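Local coordinates for signal recognition 54 kDa protein (Pyrococcus furiosus, PDB 3DM5) that is the 54 kDa protein of an archaeal signal recognition particle, built from a helical bundle, a P-loop GTPase domain and a signal peptide binding domain, at residues R37-Q41 / A42-V46; K64-A67 / G68-K71; Q149-R153 / Y154-V158. One frame throughout, in Å; residues are numbered along the deposited sequence.

Interaction 1 of 3, residues R37-Q41 / A42-V46; sequences RALIQ and ADVNV
The carbonyl oxygen L39 O is gripped by two backbone amides, A42 N at 2.9 Å and V44 N at 3.2 Å. They reach it from opposite faces of the carbonyl plane. The bond from V44 is the straighter, with an N-H...O angle of 163°. This is the outer bond of a Schellman motif that ends helix 25-41. The inner bond runs from D43 N to I40 O, 3.0 Å. D43 is the C-prime residue, with phi at +72°, and the chain leaves the helix there and leads to helix 46-62. N45 stands at the N-cap position of that next helix.

The motif has an apolar side. V44 CG2 lies 4.1 Å from L39 CG. L39 and V44 also touch V49 of helix 46-62, and L39 and A42 rest on L6 of helix 5-19. D43 OD1 accepts a hydrogen bond from Q226 N, which links the turn to the GTPase domain. I40 also packs on I40 of the second subunit. Within the chain, I40 CG1 is anti to the carbonyl carbon (chi1 -66°), and CD1 at the end of this branch meets CG2 of V46.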
loop_
_atom_site.group_PDB
_atom_site.type_symbol
_atom_site.label_atom_id
_atom_site.label_comp_id
_atom_site.label_asym_id
_atom_site.label_seq_id
_atom_site.Cartn_x
_atom_site.Cartn_y
_atom_site.Cartn_z
ATOM N N ARG A 37 16.237 -3.932 4.552
ATOM C CA ARG A 37 15.043 -3.648 3.763
ATOM C C ARG A 37 14.489 -2.255 4.021
ATOM O O ARG A 37 14.119 -1.541 3.077
ATOM C CB ARG A 37 13.967 -4.722 3.964
ATOM C CG ARG A 37 14.012 -5.841 2.914
ATOM C CD ARG A 37 12.917 -6.910 3.104
ATOM N NE ARG A 37 13.413 -8.081 3.832
ATOM C CZ ARG A 37 13.101 -8.383 5.092
ATOM N NH1 ARG A 37 12.274 -7.602 5.780
ATOM N NH2 ARG A 37 13.615 -9.474 5.661
ATOM N N ALA A 38 14.433 -1.854 5.289
ATOM C CA ALA A 38 13.874 -0.552 5.623
ATOM C C ALA A 38 14.763 0.527 5.034
ATOM O O ALA A 38 14.282 1.421 4.345
ATOM C CB ALA A 38 13.740 -0.385 7.126
ATOM N N LEU A 39 16.063 0.422 5.306
ATOM C CA LEU A 39 17.068 1.366 4.798
ATOM C C LEU A 39 17.068 1.501 3.280
ATOM O O LEU A 39 16.965 2.619 2.766
ATOM C CB LEU A 39 18.478 0.998 5.301
ATOM C CG LEU A 39 19.059 1.788 6.481
ATOM C CD1 LEU A 39 17.998 2.487 7.328
ATOM C CD2 LEU A 39 19.958 0.935 7.332
ATOM N N ILE A 40 17.185 0.378 2.571
ATOM C CA ILE A 40 17.233 0.384 1.101
ATOM C C ILE A 40 15.995 1.050 0.501
ATOM O O ILE A 40 16.066 1.743 -0.521
ATOM C CB ILE A 40 17.332 -1.036 0.513
ATOM C CG1 ILE A 40 18.661 -1.696 0.883
ATOM C CG2 ILE A 40 17.201 -0.979 -0.990
ATOM C CD1 ILE A 40 19.825 -1.066 0.218
ATOM N N GLN A 41 14.863 0.833 1.158
ATOM C CA GLN A 41 13.600 1.367 0.713
ATOM C C GLN A 41 13.532 2.887 0.859
ATOM O O GLN A 41 12.774 3.535 0.159
ATOM C CB GLN A 41 12.469 0.706 1.495
ATOM C CG GLN A 41 11.097 0.950 0.917
ATOM C CD GLN A 41 10.070 -0.026 1.442
ATOM O OE1 GLN A 41 9.876 -0.163 2.657
ATOM N NE2 GLN A 41 9.399 -0.713 0.526
ATOM N N ALA A 42 14.319 3.441 1.778
ATOM C CA ALA A 42 14.383 4.886 1.993
ATOM C C ALA A 42 15.528 5.485 1.169
ATOM O O ALA A 42 15.954 6.625 1.388
ATOM C CB ALA A 42 14.553 5.199 3.475
ATOM N N ASP A 43 16.026 4.684 0.232
ATOM C CA ASP A 43 17.045 5.099 -0.730
ATOM C C ASP A 43 18.423 5.264 -0.120
ATOM O O ASP A 43 19.235 6.033 -0.629
ATOM C CB ASP A 43 16.635 6.374 -1.474
ATOM C CG ASP A 43 17.526 6.660 -2.681
ATOM O OD1 ASP A 43 17.476 7.792 -3.223
ATOM O OD2 ASP A 43 18.283 5.753 -3.082
ATOM N N VAL A 44 18.704 4.554 0.966
ATOM C CA VAL A 44 20.067 4.601 1.491
ATOM C C VAL A 44 20.990 3.785 0.587
ATOM O O VAL A 44 20.682 2.634 0.271
ATOM C CB VAL A 44 20.186 4.112 2.972
ATOM C CG1 VAL A 44 21.631 4.151 3.416
ATOM C CG2 VAL A 44 19.367 4.965 3.879
ATOM N N ASN A 45 22.098 4.391 0.163
ATOM C CA ASN A 45 23.100 3.703 -0.644
ATOM C C ASN A 45 23.320 2.278 -0.161
ATOM O O ASN A 45 23.491 2.041 1.038
ATOM C CB ASN A 45 24.424 4.458 -0.592
ATOM C CG ASN A 45 25.517 3.775 -1.395
ATOM O OD1 ASN A 45 25.586 3.922 -2.605
ATOM N ND2 ASN A 45 26.372 3.023 -0.722
ATOM N N VAL A 46 23.337 1.328 -1.089
ATOM C CA VAL A 46 23.479 -0.080 -0.702
ATOM C C VAL A 46 24.780 -0.381 0.011
ATOM O O VAL A 46 24.777 -1.054 1.032
ATOM C CB VAL A 46 23.331 -1.043 -1.873
ATOM C CG1 VAL A 46 23.710 -2.433 -1.430
ATOM C CG2 VAL A 46 21.894 -1.028 -2.370
#

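Interaction 2 of 3, residues K64-A67 / G68-K71; sequences KPPA and GISK
I69 N donates a hydrogen bond to P66 O at 3.1 Å, with an N-H...O angle of 142°. The donor is somewhat tilted from the carbonyl plane. This backbone bond closes a type II beta turn, with A67 and G68 at its two middle positions. G68 has a positive phi (+81°), as the third residue of a type II turn usually does.

The apolar contacts lie beside this bond. The P66 ring meets I69 at an oblique angle. P66 CG is 3.9 Å from I69 CG1. I69 CG1 is anti to the carbonyl carbon and beside the backbone N (chi1 -63°). This keeps the branch near the turn, where I69 CG1 is also 3.8 Å from P66 O. The other branch of I69 turns to P65, with CG2 4.3 Å from P65 CB. I69 is buried, while most of the loop is exposed or partly exposed. P65 reaches further along the chain with its CG, which lies 3.4 Å from K71 CA and 4.1 Å from K71 CB.

P65, P66 and I69 all touch H74 of helix 71-86. P66 and I69 also pack on E314 of the third subunit.

At the end of the loop, S70 is the N-cap of helix 71-86. Its side chain caps a backbone N of that helix, and its own N bonds to E73 OE1, which is consistent with a capping box. The whole is a type II turn that starts at P66, followed by a serine N-cap, in the link between helices 46-62 and 71-86 of the helical bundle domain.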
loop_
_atom_site.group_PDB
_atom_site.type_symbol
_atom_site.label_atom_id
_atom_site.label_comp_id
_atom_site.label_asym_id
_atom_site.label_seq_id
_atom_site.Cartn_x
_atom_site.Cartn_y
_atom_site.Cartn_z
ATOM N N LYS A 64 29.287 -9.272 24.652
ATOM C CA LYS A 64 28.615 -9.662 25.877
ATOM C C LYS A 64 27.943 -8.451 26.510
ATOM O O LYS A 64 28.567 -7.407 26.699
ATOM C CB LYS A 64 29.596 -10.324 26.855
ATOM N N PRO A 65 26.651 -8.586 26.823
ATOM C CA PRO A 65 25.940 -7.501 27.494
ATOM C C PRO A 65 26.593 -7.235 28.838
ATOM O O PRO A 65 26.873 -8.189 29.565
ATOM C CB PRO A 65 24.534 -8.076 27.703
ATOM C CG PRO A 65 24.405 -9.158 26.695
ATOM C CD PRO A 65 25.774 -9.731 26.531
ATOM N N PRO A 66 26.851 -5.959 29.160
ATOM C CA PRO A 66 27.378 -5.558 30.467
ATOM C C PRO A 66 26.535 -6.114 31.612
ATOM O O PRO A 66 25.405 -6.562 31.394
ATOM C CB PRO A 66 27.256 -4.027 30.427
ATOM C CG PRO A 66 26.288 -3.752 29.313
ATOM C CD PRO A 66 26.638 -4.788 28.303
ATOM N N ALA A 67 27.090 -6.070 32.819
ATOM C CA ALA A 67 26.465 -6.636 34.016
ATOM C C ALA A 67 25.038 -6.155 34.268
ATOM O O ALA A 67 24.800 -4.954 34.419
ATOM C CB ALA A 67 27.329 -6.338 35.231
ATOM N N GLY A 68 24.100 -7.098 34.330
ATOM C CA GLY A 68 22.709 -6.788 34.621
ATOM C C GLY A 68 21.907 -6.295 33.427
ATOM O O GLY A 68 20.799 -5.767 33.585
ATOM N N ILE A 69 22.470 -6.464 32.231
ATOM C CA ILE A 69 21.824 -6.050 30.987
ATOM C C ILE A 69 21.626 -7.274 30.106
ATOM O O ILE A 69 22.596 -7.957 29.782
ATOM C CB ILE A 69 22.692 -5.018 30.229
ATOM C CG1 ILE A 69 22.847 -3.738 31.048
ATOM C CG2 ILE A 69 22.093 -4.681 28.878
ATOM C CD1 ILE A 69 21.536 -3.098 31.423
ATOM N N SER A 70 20.383 -7.563 29.719
ATOM C CA SER A 70 20.130 -8.758 28.901
ATOM C C SER A 70 20.718 -8.646 27.503
ATOM O O SER A 70 21.009 -7.546 27.020
ATOM C CB SER A 70 18.638 -9.088 28.803
ATOM O OG SER A 70 17.892 -7.987 28.338
ATOM N N LYS A 71 20.890 -9.795 26.857
ATOM C CA LYS A 71 21.350 -9.828 25.475
ATOM C C LYS A 71 20.387 -8.962 24.660
ATOM O O LYS A 71 20.798 -8.129 23.859
ATOM C CB LYS A 71 21.369 -11.268 24.953
ATOM C CG LYS A 71 21.515 -12.331 26.051
ATOM C CD LYS A 71 20.160 -12.661 26.695
ATOM C CE LYS A 71 20.293 -13.457 27.996
ATOM N NZ LYS A 71 20.365 -12.555 29.186
#

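Interaction 3 of 3, residues Q149-R153 / Y154-V158; sequences QLLDR and YHIEV
Y154 CG is anti to the carbonyl carbon and beside the backbone N (chi1 -53°), which lays the ring back over the preceding residues, alongside R153. The R153 chain is extended from CG to NE and points the same way as the ring. R153 CB sits over one face of the ring, 4.3 Å from its centroid, in a CH-pi contact. Further out, R153 CD is 3.9 Å from Y154 CE2. The guanidinium does not stack on the ring, for the two planes are 87° apart. Y154 CE2 lies near the guanidinium plane, at its edge. L150 O lies at the edge of the Y154 ring, in its plane, 3.5 Å from Y154 CE2.

Two backbone hydrogen bonds close the turn. Y154 N donates to L151 O at 2.9 Å. H155 N donates to D152 O at 2.8 Å. Both donors stand above the carbonyl planes. H155 has phi at +61°, and from there the chain heads into strand 157-159. D152 O also lies over one face of the H155 ring. The D152 carboxylate pairs with R148 in a salt bridge through OD1.

L151 carries the apolar part. Its two methyls meet different residues. L151 CD2 meets I156 CD1 at 3.9 Å, and L151 CD1 meets V158 CG2 at 3.7 Å. L151 and V158 cross at about a right angle.

The turn joins helix 142-151 to edge strand 157-159 in a beta-alpha-beta unit with strand 131-135. V133 of strand 131-135 touches L151, I156 and V158, and E157 bonds to it through the backbone. On helix 113-125, R122 touches Y154, while Q125 touches both Y154 and I156.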
loop_
_atom_site.group_PDB
_atom_site.type_symbol
_atom_site.label_atom_id
_atom_site.label_comp_id
_atom_site.label_asym_id
_atom_site.label_seq_id
_atom_site.Cartn_x
_atom_site.Cartn_y
_atom_site.Cartn_z
ATOM N N GLN A 149 7.266 38.455 1.432
ATOM C CA GLN A 149 6.077 37.659 1.753
ATOM C C GLN A 149 6.247 36.815 3.031
ATOM O O GLN A 149 5.389 36.822 3.906
ATOM C CB GLN A 149 5.698 36.761 0.558
ATOM C CG GLN A 149 4.866 35.544 0.923
ATOM C CD GLN A 149 5.029 34.399 -0.066
ATOM O OE1 GLN A 149 5.610 34.561 -1.131
ATOM N NE2 GLN A 149 4.518 33.240 0.289
ATOM N N LEU A 150 7.357 36.095 3.144
ATOM C CA LEU A 150 7.549 35.231 4.303
ATOM C C LEU A 150 7.914 35.986 5.583
ATOM O O LEU A 150 7.673 35.505 6.694
ATOM C CB LEU A 150 8.625 34.171 4.017
ATOM C CG LEU A 150 8.400 33.234 2.825
ATOM C CD1 LEU A 150 9.637 32.395 2.476
ATOM C CD2 LEU A 150 7.212 32.356 3.112
ATOM N N LEU A 151 8.503 37.164 5.430
ATOM C CA LEU A 151 9.249 37.748 6.532
ATOM C C LEU A 151 8.709 39.074 7.071
ATOM O O LEU A 151 8.994 39.431 8.205
ATOM C CB LEU A 151 10.724 37.876 6.141
ATOM C CG LEU A 151 11.564 36.596 6.143
ATOM C CD1 LEU A 151 12.973 36.887 5.672
ATOM C CD2 LEU A 151 11.579 35.947 7.524
ATOM N N ASP A 152 7.925 39.789 6.269
ATOM C CA ASP A 152 7.382 41.089 6.714
ATOM C C ASP A 152 6.603 40.991 8.032
ATOM O O ASP A 152 6.729 41.879 8.886
ATOM C CB ASP A 152 6.494 41.750 5.656
ATOM C CG ASP A 152 7.274 42.368 4.503
ATOM O OD1 ASP A 152 8.519 42.335 4.512
ATOM O OD2 ASP A 152 6.613 42.895 3.572
ATOM N N ARG A 153 5.811 39.925 8.193
ATOM C CA ARG A 153 4.982 39.754 9.385
ATOM C C ARG A 153 5.849 39.826 10.618
ATOM O O ARG A 153 5.375 40.168 11.689
ATOM C CB ARG A 153 4.258 38.398 9.417
ATOM C CG ARG A 153 4.380 37.562 8.161
ATOM C CD ARG A 153 3.608 36.235 8.260
ATOM N NE ARG A 153 3.193 35.811 6.920
ATOM C CZ ARG A 153 3.800 34.876 6.190
ATOM N NH1 ARG A 153 4.853 34.203 6.672
ATOM N NH2 ARG A 153 3.336 34.606 4.970
ATOM N N TYR A 154 7.119 39.474 10.479
ATOM C CA TYR A 154 7.978 39.393 11.650
ATOM C C TYR A 154 8.850 40.627 11.755
ATOM O O TYR A 154 9.630 40.766 12.689
ATOM C CB TYR A 154 8.787 38.093 11.639
ATOM C CG TYR A 154 7.895 36.883 11.470
ATOM C CD1 TYR A 154 7.153 36.382 12.537
ATOM C CD2 TYR A 154 7.772 36.263 10.235
ATOM C CE1 TYR A 154 6.322 35.283 12.374
ATOM C CE2 TYR A 154 6.950 35.173 10.062
ATOM C CZ TYR A 154 6.227 34.689 11.128
ATOM O OH TYR A 154 5.421 33.599 10.944
ATOM N N HIS A 155 8.681 41.542 10.805
ATOM C CA HIS A 155 9.474 42.773 10.770
ATOM C C HIS A 155 10.969 42.496 10.615
ATOM O O HIS A 155 11.802 43.350 10.894
ATOM C CB HIS A 155 9.213 43.616 12.015
ATOM C CG HIS A 155 7.777 43.985 12.192
ATOM N ND1 HIS A 155 7.142 44.899 11.379
ATOM C CD2 HIS A 155 6.849 43.558 13.080
ATOM C CE1 HIS A 155 5.882 45.021 11.759
ATOM N NE2 HIS A 155 5.679 44.219 12.790
ATOM N N ILE A 156 11.294 41.290 10.171
ATOM C CA ILE A 156 12.646 40.956 9.816
ATOM C C ILE A 156 12.970 41.628 8.499
ATOM O O ILE A 156 12.322 41.362 7.486
ATOM C CB ILE A 156 12.832 39.440 9.688
ATOM C CG1 ILE A 156 12.578 38.779 11.040
ATOM C CG2 ILE A 156 14.240 39.115 9.210
ATOM C CD1 ILE A 156 12.640 37.261 11.014
ATOM N N GLU A 157 13.970 42.505 8.528
ATOM C CA GLU A 157 14.400 43.210 7.331
ATOM C C GLU A 157 14.905 42.297 6.224
ATOM O O GLU A 157 15.687 41.379 6.453
ATOM C CB GLU A 157 15.482 44.246 7.655
ATOM C CG GLU A 157 16.335 44.601 6.449
ATOM C CD GLU A 157 16.940 45.986 6.535
ATOM O OE1 GLU A 157 17.174 46.464 7.669
ATOM O OE2 GLU A 157 17.175 46.587 5.458
ATOM N N VAL A 158 14.455 42.593 5.013
ATOM C CA VAL A 158 14.912 41.915 3.817
ATOM C C VAL A 158 15.516 42.953 2.870
ATOM O O VAL A 158 14.772 43.699 2.222
ATOM C CB VAL A 158 13.730 41.210 3.082
ATOM C CG1 VAL A 158 14.188 40.550 1.793
ATOM C CG2 VAL A 158 13.073 40.204 3.975
#

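The three contacts are local turns at helix ends and do not touch one another. Interactions 1 and 2 both lie in the helical bundle domain, in the loops just before and just after helix 46-62. Their centres are about 30 Å apart. Interaction 3 belongs to the GTPase domain, whose pocket holds GDP. Its centre is about 39 Å from that of interaction 1 and about 55 Å from that of interaction 2, which lies across the chain's centre. Interaction 1 also meets the GTPase domain, through Q226 and G257. In interaction 3, L150 lies near the probable P-loop without touching it. Each contact also meets a different neighbouring subunit.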